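Local atomic coordinates of thiamine-binding periplasmic protein (Escherichia coli, PDB entry 2QRY), a protein that captures thiamine, thiamine phosphate and thiamine diphosphate in the periplasm with high affinity for import by the ThiBPQ ABC transporter. Residues A[108-112]-A[285-289]; A[122-128]-A[243-249]. One frame throughout, in Å; residues are numbered along the deposited sequence.

The two contacts are nested along the chain: 108-112 comes first, then 122-128, then 243-249, and 285-289 last, so contact 2 lies inside the loop closed by contact 1. Their centres are about 10 Å apart. Both reach one mixed sheet, in which strand 121-133 has strand 243-252 and the short strand 285-286 as antiparallel partners. Tyr285 N lies 2.9 Å from Tyr125 O, a probable hydrogen bond, and Pro112 packs on the Tyr125 ring. Contact 2 is near the centre of the chain and brings Glu248 to thiamin phosphate; contact 1 lies farther out, joining the loop before strand 121-133 to the segment after the helices at 259-281.

Contact 1: A[108-112]-A[285-289]; sequences AVNVP and YPVAN
At the flat peptide group of Val287, Val287 O accepts Asn110 N at 2.9 Å, the donor lying in the carbonyl plane with a C=O...N angle of 156°. The N-H itself is bent, at 143°. Within the bacterial solute-binding protein fold, this bond ties the loop leading into strand 121-133 to the turn that follows strand 285-286. The carbonyl of the same residue, Asn110 O, comes 3.1 Å from Val287 O, two acceptors with no bond between them. A water donates to Asn110 O and also to Pro286 O, at 3.1 Å from the latter, bridging the segments a second time.

On the inner side of this polar seam, Val287 turns one methyl against two valines of 108-112. Its CG2 stands anti to the backbone N while CG1 lies between N and the carbonyl carbon (chi1 72°), and this turns CG2 to the 108-112 segment. There it packs on the methyls of Val109 and Val111; in both pairs the carbons are modelled closer than they normally sit, so the exact spacing is doubtful. Both valines run obliquely to Val287. Pro122 of strand 121-133 touches Val111 and Val287 alike, and Val270 backs Val109, which makes the seam part of a wider apolar cluster. Gln275 of helix 272-275 packs against Val287, Pro286 and Ala288. Of the Asn110 side chain, CB is what comes near, with Asn110 CB 3.5 Å from Val287 O.

Contact 2: A[122-128]-A[243-249]; sequences PFDYGYF and HYLQVEV. With TPS (thiamin phosphate), chain E.
His243 ND1 donates to Phe128 O at 2.9 Å along a nearly straight N-H (166°), with the carbonyl oxygen at the edge of the imidazole and in its plane. His243 NE2 is hydrogen-bonded to Phe239 N, so the ring is held on both nitrogens. Further along, Gly126 and Gln246 form a hydrogen-bonded antiparallel pair, Gly126 N to Gln246 O at 2.9 Å and Gln246 N to Gly126 O at 3.0 Å. At the other end, Phe123 N and Asp124 O both bond to the backbone of Glu248, two residues facing one, which fits a classic beta bulge.

Asp124 OD1 comes 2.7 Å from Glu248 OE2, the carboxylate planes 21° apart. Glu248 OE1 is hydrogen-bonded to Tyr30 OH, and Glu248 OE2 lies 3.3 Å from CM4, the thiazolium methyl of thiamin phosphate, where the acid pair, if it keeps a negative charge, would probably help to balance the positive ring. Phe123 CG sits between the backbone N and the carbonyl carbon (chi1 65°), which brings the ring's face to Glu248 CB, 3.9 Å from the centroid in a CH-pi contact; Val249 O lies at its edge. With an alanine in place of Phe123, Glu248 CB would probably lose this CH-pi support, and a gap beside Leu83 is likely to open.

Phe128 crosses Gln246 at about a right angle, Phe128 CZ 3.5 Å from Gln246 CB, and the Gln246 amide is pinned by Tyr218 and Asp86. On the opposite face Tyr127 CE1 meets Leu245 CD1 at 3.7 Å, and Pro122 packs on Val247. Long antiparallel strands joining the two lobes beside the ligand are consistent with the hinge of type II periplasmic binding proteins.

Contact 1: A[108-112]-A[285-289]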
loop_
_atom_site.group_PDB
_atom_site.type_symbol
_atom_site.label_atom_id
_atom_site.label_comp_id
_atom_site.label_asym_id
_atom_site.label_seq_id
_atom_site.Cartn_x
_atom_site.Cartn_y
_atom_site.Cartn_z
ATOM N N ALA A 108 4.852 -11.154 17.479
ATOM C CA ALA A 108 5.452 -11.612 16.230
ATOM C C ALA A 108 5.626 -10.475 15.223
ATOM O O ALA A 108 6.218 -10.665 14.158
ATOM C CB ALA A 108 4.594 -12.720 15.622
ATOM N N VAL A 109 5.130 -9.290 15.575
ATOM C CA VAL A 109 5.192 -8.129 14.695
ATOM C C VAL A 109 5.888 -6.901 15.289
ATOM O O VAL A 109 5.743 -6.606 16.474
ATOM C CB VAL A 109 3.761 -7.740 14.250
ATOM C CG1 VAL A 109 3.716 -6.301 13.786
ATOM C CG2 VAL A 109 3.310 -8.666 13.140
ATOM N N ASN A 110 6.633 -6.188 14.443
ATOM C CA ASN A 110 7.360 -4.984 14.839
ATOM C C ASN A 110 7.138 -3.886 13.795
ATOM O O ASN A 110 7.736 -3.897 12.719
ATOM C CB ASN A 110 8.849 -5.300 14.977
ATOM C CG ASN A 110 9.665 -4.088 15.360
ATOM O OD1 ASN A 110 9.226 -3.262 16.158
ATOM N ND2 ASN A 110 10.868 -3.981 14.803
ATOM N N VAL A 111 6.281 -2.929 14.136
ATOM C CA VAL A 111 5.923 -1.845 13.230
ATOM C C VAL A 111 6.002 -0.459 13.868
ATOM O O VAL A 111 5.778 -0.308 15.064
ATOM C CB VAL A 111 4.473 -2.064 12.705
ATOM C CG1 VAL A 111 3.970 -0.834 11.985
ATOM C CG2 VAL A 111 4.434 -3.262 11.788
ATOM N N PRO A 112 6.322 0.571 13.066
ATOM C CA PRO A 112 6.426 1.953 13.541
ATOM C C PRO A 112 5.109 2.425 14.148
ATOM O O PRO A 112 4.064 2.363 13.504
ATOM C CB PRO A 112 6.770 2.724 12.271
ATOM C CG PRO A 112 7.596 1.753 11.517
ATOM C CD PRO A 112 6.825 0.462 11.684
ATOM N N TYR A 285 9.179 -2.221 3.771
ATOM C CA TYR A 285 9.927 -2.638 4.956
ATOM C C TYR A 285 9.183 -3.785 5.639
ATOM O O TYR A 285 7.977 -3.699 5.876
ATOM C CB TYR A 285 10.092 -1.468 5.933
ATOM C CG TYR A 285 10.954 -0.351 5.398
ATOM C CD1 TYR A 285 12.331 -0.514 5.251
ATOM C CD2 TYR A 285 10.390 0.866 5.017
ATOM C CE1 TYR A 285 13.127 0.506 4.736
ATOM C CE2 TYR A 285 11.177 1.895 4.502
ATOM C CZ TYR A 285 12.544 1.706 4.364
ATOM O OH TYR A 285 13.318 2.713 3.844
ATOM N N PRO A 286 9.893 -4.878 5.956
ATOM C CA PRO A 286 9.300 -6.046 6.612
ATOM C C PRO A 286 8.781 -5.726 8.006
ATOM O O PRO A 286 9.181 -4.737 8.630
ATOM C CB PRO A 286 10.452 -7.047 6.654
ATOM C CG PRO A 286 11.304 -6.642 5.506
ATOM C CD PRO A 286 11.299 -5.144 5.614
ATOM N N VAL A 287 7.893 -6.580 8.491
ATOM C CA VAL A 287 7.305 -6.407 9.804
ATOM C C VAL A 287 8.111 -7.194 10.844
ATOM O O VAL A 287 8.006 -6.947 12.046
ATOM C CB VAL A 287 5.828 -6.854 9.784
ATOM C CG1 VAL A 287 5.732 -8.356 9.692
ATOM C CG2 VAL A 287 5.125 -6.330 10.985
ATOM N N ALA A 288 8.918 -8.139 10.367
ATOM C CA ALA A 288 9.779 -8.941 11.234
ATOM C C ALA A 288 11.207 -8.469 10.986
ATOM O O ALA A 288 11.532 -8.030 9.882
ATOM C CB ALA A 288 9.653 -10.417 10.895
ATOM N N ASN A 289 12.052 -8.557 12.008
ATOM C CA ASN A 289 13.442 -8.124 11.900
ATOM C C ASN A 289 14.288 -8.998 10.977
ATOM O O ASN A 289 15.248 -9.630 11.418
ATOM C CB ASN A 289 14.081 -8.066 13.292
HETATM O O HOH W 1 10.285 -3.892 11.433
#

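Contact 2: A[122-128]-A[243-249]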
loop_
_atom_site.group_PDB
_atom_site.type_symbol
_atom_site.label_atom_id
_atom_site.label_comp_id
_atom_site.label_asym_id
_atom_site.label_seq_id
_atom_site.Cartn_x
_atom_site.Cartn_y
_atom_site.Cartn_z
ATOM N N PRO A 122 -0.226 -7.191 10.353
ATOM C CA PRO A 122 0.640 -6.483 9.408
ATOM C C PRO A 122 1.638 -7.441 8.771
ATOM O O PRO A 122 2.031 -8.433 9.387
ATOM C CB PRO A 122 1.354 -5.457 10.286
ATOM C CG PRO A 122 0.420 -5.244 11.411
ATOM C CD PRO A 122 -0.087 -6.633 11.708
ATOM N N PHE A 123 2.045 -7.147 7.538
ATOM C CA PHE A 123 3.037 -7.969 6.863
ATOM C C PHE A 123 4.157 -7.107 6.278
ATOM O O PHE A 123 5.203 -7.621 5.888
ATOM C CB PHE A 123 2.387 -8.887 5.809
ATOM C CG PHE A 123 1.743 -8.173 4.647
ATOM C CD1 PHE A 123 2.509 -7.712 3.581
ATOM C CD2 PHE A 123 0.357 -8.049 4.576
ATOM C CE1 PHE A 123 1.905 -7.152 2.462
ATOM C CE2 PHE A 123 -0.256 -7.491 3.461
ATOM C CZ PHE A 123 0.516 -7.044 2.404
ATOM N N ASP A 124 3.933 -5.795 6.230
ATOM C CA ASP A 124 4.945 -4.839 5.772
ATOM C C ASP A 124 4.472 -3.397 5.923
ATOM O O ASP A 124 3.298 -3.146 6.189
ATOM C CB ASP A 124 5.406 -5.104 4.321
ATOM C CG ASP A 124 4.337 -4.820 3.276
ATOM O OD1 ASP A 124 3.465 -3.944 3.488
ATOM O OD2 ASP A 124 4.392 -5.472 2.211
ATOM N N TYR A 125 5.395 -2.450 5.794
ATOM C CA TYR A 125 5.032 -1.044 5.921
ATOM C C TYR A 125 5.916 -0.167 5.047
ATOM O O TYR A 125 6.967 -0.598 4.582
ATOM C CB TYR A 125 5.116 -0.597 7.389
ATOM C CG TYR A 125 6.522 -0.489 7.948
ATOM C CD1 TYR A 125 7.213 0.723 7.919
ATOM C CD2 TYR A 125 7.160 -1.599 8.505
ATOM C CE1 TYR A 125 8.504 0.831 8.432
ATOM C CE2 TYR A 125 8.455 -1.503 9.021
ATOM C CZ TYR A 125 9.119 -0.284 8.982
ATOM O OH TYR A 125 10.390 -0.173 9.502
ATOM N N GLY A 126 5.471 1.060 4.815
ATOM C CA GLY A 126 6.239 1.968 3.990
ATOM C C GLY A 126 5.726 3.387 4.083
ATOM O O GLY A 126 4.863 3.699 4.910
ATOM N N TYR A 127 6.255 4.250 3.225
ATOM C CA TYR A 127 5.860 5.643 3.218
ATOM C C TYR A 127 5.582 6.105 1.798
ATOM O O TYR A 127 6.420 5.955 0.910
ATOM C CB TYR A 127 6.969 6.486 3.836
ATOM C CG TYR A 127 7.347 6.022 5.224
ATOM C CD1 TYR A 127 6.616 6.433 6.341
ATOM C CD2 TYR A 127 8.416 5.144 5.421
ATOM C CE1 TYR A 127 6.940 5.982 7.625
ATOM C CE2 TYR A 127 8.745 4.685 6.695
ATOM C CZ TYR A 127 8.002 5.111 7.791
ATOM O OH TYR A 127 8.323 4.669 9.054
ATOM N N PHE A 128 4.392 6.659 1.588
ATOM C CA PHE A 128 4.023 7.153 0.274
ATOM C C PHE A 128 4.902 8.347 -0.067
ATOM O O PHE A 128 5.201 9.185 0.788
ATOM C CB PHE A 128 2.552 7.577 0.244
ATOM C CG PHE A 128 1.599 6.487 0.631
ATOM C CD1 PHE A 128 1.524 5.311 -0.114
ATOM C CD2 PHE A 128 0.779 6.633 1.744
ATOM C CE1 PHE A 128 0.647 4.300 0.247
ATOM C CE2 PHE A 128 -0.105 5.626 2.113
ATOM C CZ PHE A 128 -0.172 4.457 1.365
ATOM N N HIS A 243 5.973 12.329 5.785
ATOM C CA HIS A 243 5.236 11.390 4.945
ATOM C C HIS A 243 4.222 10.518 5.684
ATOM O O HIS A 243 4.387 10.208 6.871
ATOM C CB HIS A 243 6.232 10.516 4.189
ATOM C CG HIS A 243 7.112 11.293 3.260
ATOM N ND1 HIS A 243 7.107 11.103 1.894
ATOM C CD2 HIS A 243 7.976 12.309 3.494
ATOM C CE1 HIS A 243 7.926 11.972 1.328
ATOM N NE2 HIS A 243 8.465 12.716 2.275
ATOM N N TYR A 244 3.172 10.129 4.965
ATOM C CA TYR A 244 2.109 9.310 5.528
ATOM C C TYR A 244 2.516 7.847 5.587
ATOM O O TYR A 244 3.049 7.299 4.625
ATOM C CB TYR A 244 0.823 9.474 4.710
ATOM C CG TYR A 244 -0.420 9.073 5.470
ATOM C CD1 TYR A 244 -0.699 7.729 5.735
ATOM C CD2 TYR A 244 -1.310 10.040 5.953
ATOM C CE1 TYR A 244 -1.837 7.355 6.465
ATOM C CE2 TYR A 244 -2.446 9.678 6.680
ATOM C CZ TYR A 244 -2.702 8.334 6.932
ATOM O OH TYR A 244 -3.824 7.966 7.640
ATOM N N LEU A 245 2.248 7.220 6.726
ATOM C CA LEU A 245 2.613 5.829 6.944
ATOM C C LEU A 245 1.561 4.822 6.535
ATOM O O LEU A 245 0.368 5.004 6.800
ATOM C CB LEU A 245 2.948 5.602 8.421
ATOM C CG LEU A 245 3.079 4.148 8.894
ATOM C CD1 LEU A 245 4.334 3.504 8.323
ATOM C CD2 LEU A 245 3.134 4.130 10.419
ATOM N N GLN A 246 2.014 3.751 5.891
ATOM C CA GLN A 246 1.121 2.678 5.497
ATOM C C GLN A 246 1.617 1.366 6.090
ATOM O O GLN A 246 2.800 1.035 6.005
ATOM C CB GLN A 246 1.034 2.511 3.973
ATOM C CG GLN A 246 0.090 1.369 3.585
ATOM C CD GLN A 246 0.139 0.991 2.114
ATOM O OE1 GLN A 246 1.195 0.633 1.582
ATOM N NE2 GLN A 246 -1.010 1.052 1.451
ATOM N N VAL A 247 0.697 0.631 6.699
ATOM C CA VAL A 247 1.001 -0.670 7.255
ATOM C C VAL A 247 -0.015 -1.569 6.582
ATOM O O VAL A 247 -1.207 -1.470 6.855
ATOM C CB VAL A 247 0.785 -0.728 8.785
ATOM C CG1 VAL A 247 1.034 -2.139 9.279
ATOM C CG2 VAL A 247 1.712 0.255 9.491
ATOM N N GLU A 248 0.446 -2.428 5.682
ATOM C CA GLU A 248 -0.468 -3.330 4.992
ATOM C C GLU A 248 -0.808 -4.475 5.925
ATOM O O GLU A 248 0.021 -4.894 6.727
ATOM C CB GLU A 248 0.171 -3.864 3.710
ATOM C CG GLU A 248 0.669 -2.777 2.786
ATOM C CD GLU A 248 0.935 -3.290 1.391
ATOM O OE1 GLU A 248 0.007 -3.232 0.548
ATOM O OE2 GLU A 248 2.066 -3.765 1.144
ATOM N N VAL A 249 -2.020 -4.992 5.806
ATOM C CA VAL A 249 -2.461 -6.066 6.678
ATOM C C VAL A 249 -3.239 -7.153 5.960
ATOM O O VAL A 249 -3.620 -7.014 4.799
ATOM C CB VAL A 249 -3.368 -5.513 7.797
ATOM C CG1 VAL A 249 -2.644 -4.416 8.558
ATOM C CG2 VAL A 249 -4.647 -4.967 7.197
HETATM C CM2 TPS E . 8.866 -0.454 -7.658
HETATM N N3 TPS E . 3.624 -1.314 -3.787
HETATM C C2 TPS E . 3.333 -0.974 -5.027
HETATM S S1 TPS E . 1.614 -0.842 -5.038
HETATM C C5 TPS E . 1.331 -1.252 -3.340
HETATM C C4 TPS E . 2.614 -1.470 -2.885
HETATM C CM4 TPS E . 2.868 -1.858 -1.432
HETATM C C6 TPS E . -0.022 -1.297 -2.702
HETATM C C7 TPS E . -0.920 -1.037 -3.912
HETATM O O7 TPS E . -2.307 -0.969 -3.606
HETATM N N1A TPS E . 7.636 0.177 -5.623
HETATM C C2A TPS E . 7.878 -0.751 -6.554
HETATM N N3A TPS E . 7.260 -1.930 -6.524
HETATM C C4A TPS E . 6.369 -2.233 -5.556
HETATM N N4A TPS E . 5.739 -3.465 -5.553
HETATM C C5A TPS E . 6.083 -1.265 -4.542
HETATM C C6A TPS E . 6.765 -0.039 -4.625
HETATM C C7A TPS E . 5.075 -1.513 -3.394
HETATM P P1 TPS E . -3.069 -0.701 -5.006
HETATM O O1 TPS E . -2.476 0.566 -5.684
HETATM O O2 TPS E . -4.633 -0.573 -4.797
HETATM O O3 TPS E . -2.808 -1.907 -5.936
HETATM O O HOH W 2 3.420 10.364 2.085
#